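Local coordinates for single-stranded DNA-binding protein (Thermus thermophilus, PDB 2CWA), which binds single-stranded DNA and probably recruits partner proteins to it during DNA replication, recombination and repair, at residues A[6-11]-A[129-134]. Numbering follows the deposited sequence.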
loop_
_atom_site.group_PDB
_atom_site.type_symbol
_atom_site.label_atom_id
_atom_site.label_comp_id
_atom_site.label_asym_id
_atom_site.label_seq_id
_atom_site.Cartn_x
_atom_site.Cartn_y
_atom_site.Cartn_z
ATOM N N ASN A 6 -4.222 8.293 -7.960
ATOM C CA ASN A 6 -3.251 7.491 -7.210
ATOM C C ASN A 6 -2.987 8.179 -5.875
ATOM O O ASN A 6 -2.050 8.961 -5.748
ATOM C CB ASN A 6 -1.972 7.393 -8.067
ATOM C CG ASN A 6 -0.838 6.611 -7.403
ATOM O OD1 ASN A 6 -0.984 6.030 -6.326
ATOM N ND2 ASN A 6 0.312 6.597 -8.071
ATOM N N ARG A 7 -3.826 7.902 -4.875
ATOM C CA ARG A 7 -3.664 8.533 -3.572
ATOM C C ARG A 7 -3.659 7.509 -2.439
ATOM O O ARG A 7 -4.556 6.671 -2.346
ATOM C CB ARG A 7 -4.777 9.567 -3.347
ATOM C CG ARG A 7 -4.802 10.677 -4.417
ATOM C CD ARG A 7 -5.842 11.759 -4.115
ATOM N NE ARG A 7 -5.817 12.831 -5.114
ATOM C CZ ARG A 7 -4.827 13.711 -5.245
ATOM N NH1 ARG A 7 -3.770 13.660 -4.439
ATOM N NH2 ARG A 7 -4.894 14.651 -6.179
ATOM N N VAL A 8 -2.642 7.596 -1.588
ATOM C CA VAL A 8 -2.473 6.680 -0.461
ATOM C C VAL A 8 -2.614 7.390 0.874
ATOM O O VAL A 8 -2.021 8.451 1.087
ATOM C CB VAL A 8 -1.077 6.006 -0.498
ATOM C CG1 VAL A 8 -0.846 5.205 0.793
ATOM C CG2 VAL A 8 -0.965 5.110 -1.723
ATOM N N PHE A 9 -3.405 6.801 1.773
ATOM C CA PHE A 9 -3.614 7.366 3.100
ATOM C C PHE A 9 -3.329 6.285 4.138
ATOM O O PHE A 9 -4.026 5.267 4.198
ATOM C CB PHE A 9 -5.055 7.854 3.259
ATOM C CG PHE A 9 -5.433 8.951 2.304
ATOM C CD1 PHE A 9 -5.010 10.262 2.523
ATOM C CD2 PHE A 9 -6.200 8.676 1.183
ATOM C CE1 PHE A 9 -5.357 11.286 1.621
ATOM C CE2 PHE A 9 -6.551 9.688 0.279
ATOM C CZ PHE A 9 -6.127 10.991 0.503
ATOM N N LEU A 10 -2.314 6.516 4.955
ATOM C CA LEU A 10 -1.929 5.553 5.975
ATOM C C LEU A 10 -1.729 6.181 7.334
ATOM O O LEU A 10 -1.195 7.291 7.459
ATOM C CB LEU A 10 -0.617 4.854 5.581
ATOM C CG LEU A 10 -0.611 3.955 4.347
ATOM C CD1 LEU A 10 0.834 3.724 3.895
ATOM C CD2 LEU A 10 -1.303 2.627 4.681
ATOM N N ILE A 11 -2.181 5.462 8.355
ATOM C CA ILE A 11 -1.989 5.868 9.733
ATOM C C ILE A 11 -1.578 4.594 10.465
ATOM O O ILE A 11 -2.307 3.593 10.456
ATOM C CB ILE A 11 -3.264 6.424 10.402
ATOM C CG1 ILE A 11 -3.697 7.738 9.735
ATOM C CG2 ILE A 11 -2.971 6.689 11.876
ATOM C CD1 ILE A 11 -4.925 8.380 10.393
ATOM N N ASN A 129 -5.571 2.366 6.389
ATOM C CA ASN A 129 -4.881 1.814 5.229
ATOM C C ASN A 129 -5.871 1.924 4.090
ATOM O O ASN A 129 -6.666 1.015 3.846
ATOM C CB ASN A 129 -4.507 0.342 5.476
ATOM C CG ASN A 129 -3.760 -0.281 4.307
ATOM O OD1 ASN A 129 -3.641 0.310 3.233
ATOM N ND2 ASN A 129 -3.262 -1.500 4.511
ATOM N N GLN A 130 -5.828 3.050 3.383
ATOM C CA GLN A 130 -6.762 3.278 2.293
ATOM C C GLN A 130 -6.081 3.869 1.065
ATOM O O GLN A 130 -5.310 4.812 1.180
ATOM C CB GLN A 130 -7.861 4.228 2.775
ATOM C CG GLN A 130 -9.005 4.423 1.797
ATOM C CD GLN A 130 -10.125 5.275 2.374
ATOM O OE1 GLN A 130 -11.214 5.351 1.809
ATOM N NE2 GLN A 130 -9.861 5.926 3.497
ATOM N N VAL A 131 -6.377 3.315 -0.103
ATOM C CA VAL A 131 -5.800 3.816 -1.349
ATOM C C VAL A 131 -6.888 4.016 -2.396
ATOM O O VAL A 131 -7.824 3.217 -2.497
ATOM C CB VAL A 131 -4.734 2.840 -1.919
ATOM C CG1 VAL A 131 -5.371 1.504 -2.250
ATOM C CG2 VAL A 131 -4.091 3.437 -3.171
ATOM N N PHE A 132 -6.768 5.100 -3.159
ATOM C CA PHE A 132 -7.705 5.418 -4.230
ATOM C C PHE A 132 -6.931 5.288 -5.534
ATOM O O PHE A 132 -5.894 5.931 -5.705
ATOM C CB PHE A 132 -8.197 6.864 -4.107
ATOM C CG PHE A 132 -9.119 7.099 -2.959
ATOM C CD1 PHE A 132 -10.495 7.080 -3.143
ATOM C CD2 PHE A 132 -8.616 7.358 -1.692
ATOM C CE1 PHE A 132 -11.357 7.322 -2.074
ATOM C CE2 PHE A 132 -9.472 7.599 -0.619
ATOM C CZ PHE A 132 -10.844 7.581 -0.816
ATOM N N LEU A 133 -7.434 4.480 -6.457
ATOM C CA LEU A 133 -6.764 4.296 -7.735
ATOM C C LEU A 133 -7.754 4.288 -8.884
ATOM O O LEU A 133 -8.900 3.870 -8.729
ATOM C CB LEU A 133 -6.002 2.962 -7.766
ATOM C CG LEU A 133 -4.810 2.734 -6.835
ATOM C CD1 LEU A 133 -4.384 1.269 -6.925
ATOM C CD2 LEU A 133 -3.660 3.650 -7.231
HETATM N N MSE A 134 -7.304 4.756 -10.043
HETATM C CA MSE A 134 -8.130 4.734 -11.236
HETATM C C MSE A 134 -7.211 4.636 -12.438
HETATM O O MSE A 134 -6.200 5.337 -12.519
HETATM C CB MSE A 134 -9.016 5.983 -11.342
HETATM C CG MSE A 134 -9.940 5.963 -12.559
HETATM SE SE MSE A 134 -11.524 7.132 -12.333
HETATM C CE MSE A 134 -10.663 8.557 -11.414
#
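F9 and F132 meet rim to rim on one face of an antiparallel strand pair that joins the two OB folds of this chain, the first strand of one OB domain lying against the first strand of the other. CE2 of F9 approaches CD2 of F132 at 3.7 Å, and the ring planes stand almost perpendicular, at 87°, with neither ring over the face of the other. Strand alternation puts both on this face, as diagonal neighbours rather than a pair. In each, CG lies beside the backbone N (chi1 -62° in F9, -71° in F132), so the ring leans toward the start of its own strand and, the strands being antiparallel, toward the other ring. I197 of strand 193-206 also touches F132, while F77 of strand 75-85 and L128 touch F9. An alanine in place of F9 would probably leave the CD2-CE2 edge of F132 without its aromatic neighbour and open a gap beside F77 and L128.

Directly across from F9, Q130 shares a hydrogen-bonded pair with it: F9 N donates to Q130 O at 2.8 Å, and Q130 N returns a bond to F9 O at 3.0 Å. R7 and F132 form the next such pair. On the reverse face V8 and V131 pack methyl to methyl, and each asparagine lies alongside a leucine. N129 OD1 accepts a hydrogen bond from L200 N, and N6 ND2 donates to L82 O, which ties the two amides to strands flanking the pair. Next to N129, the CD2 methyl of L10 rests 3.6 Å from N129 OD1.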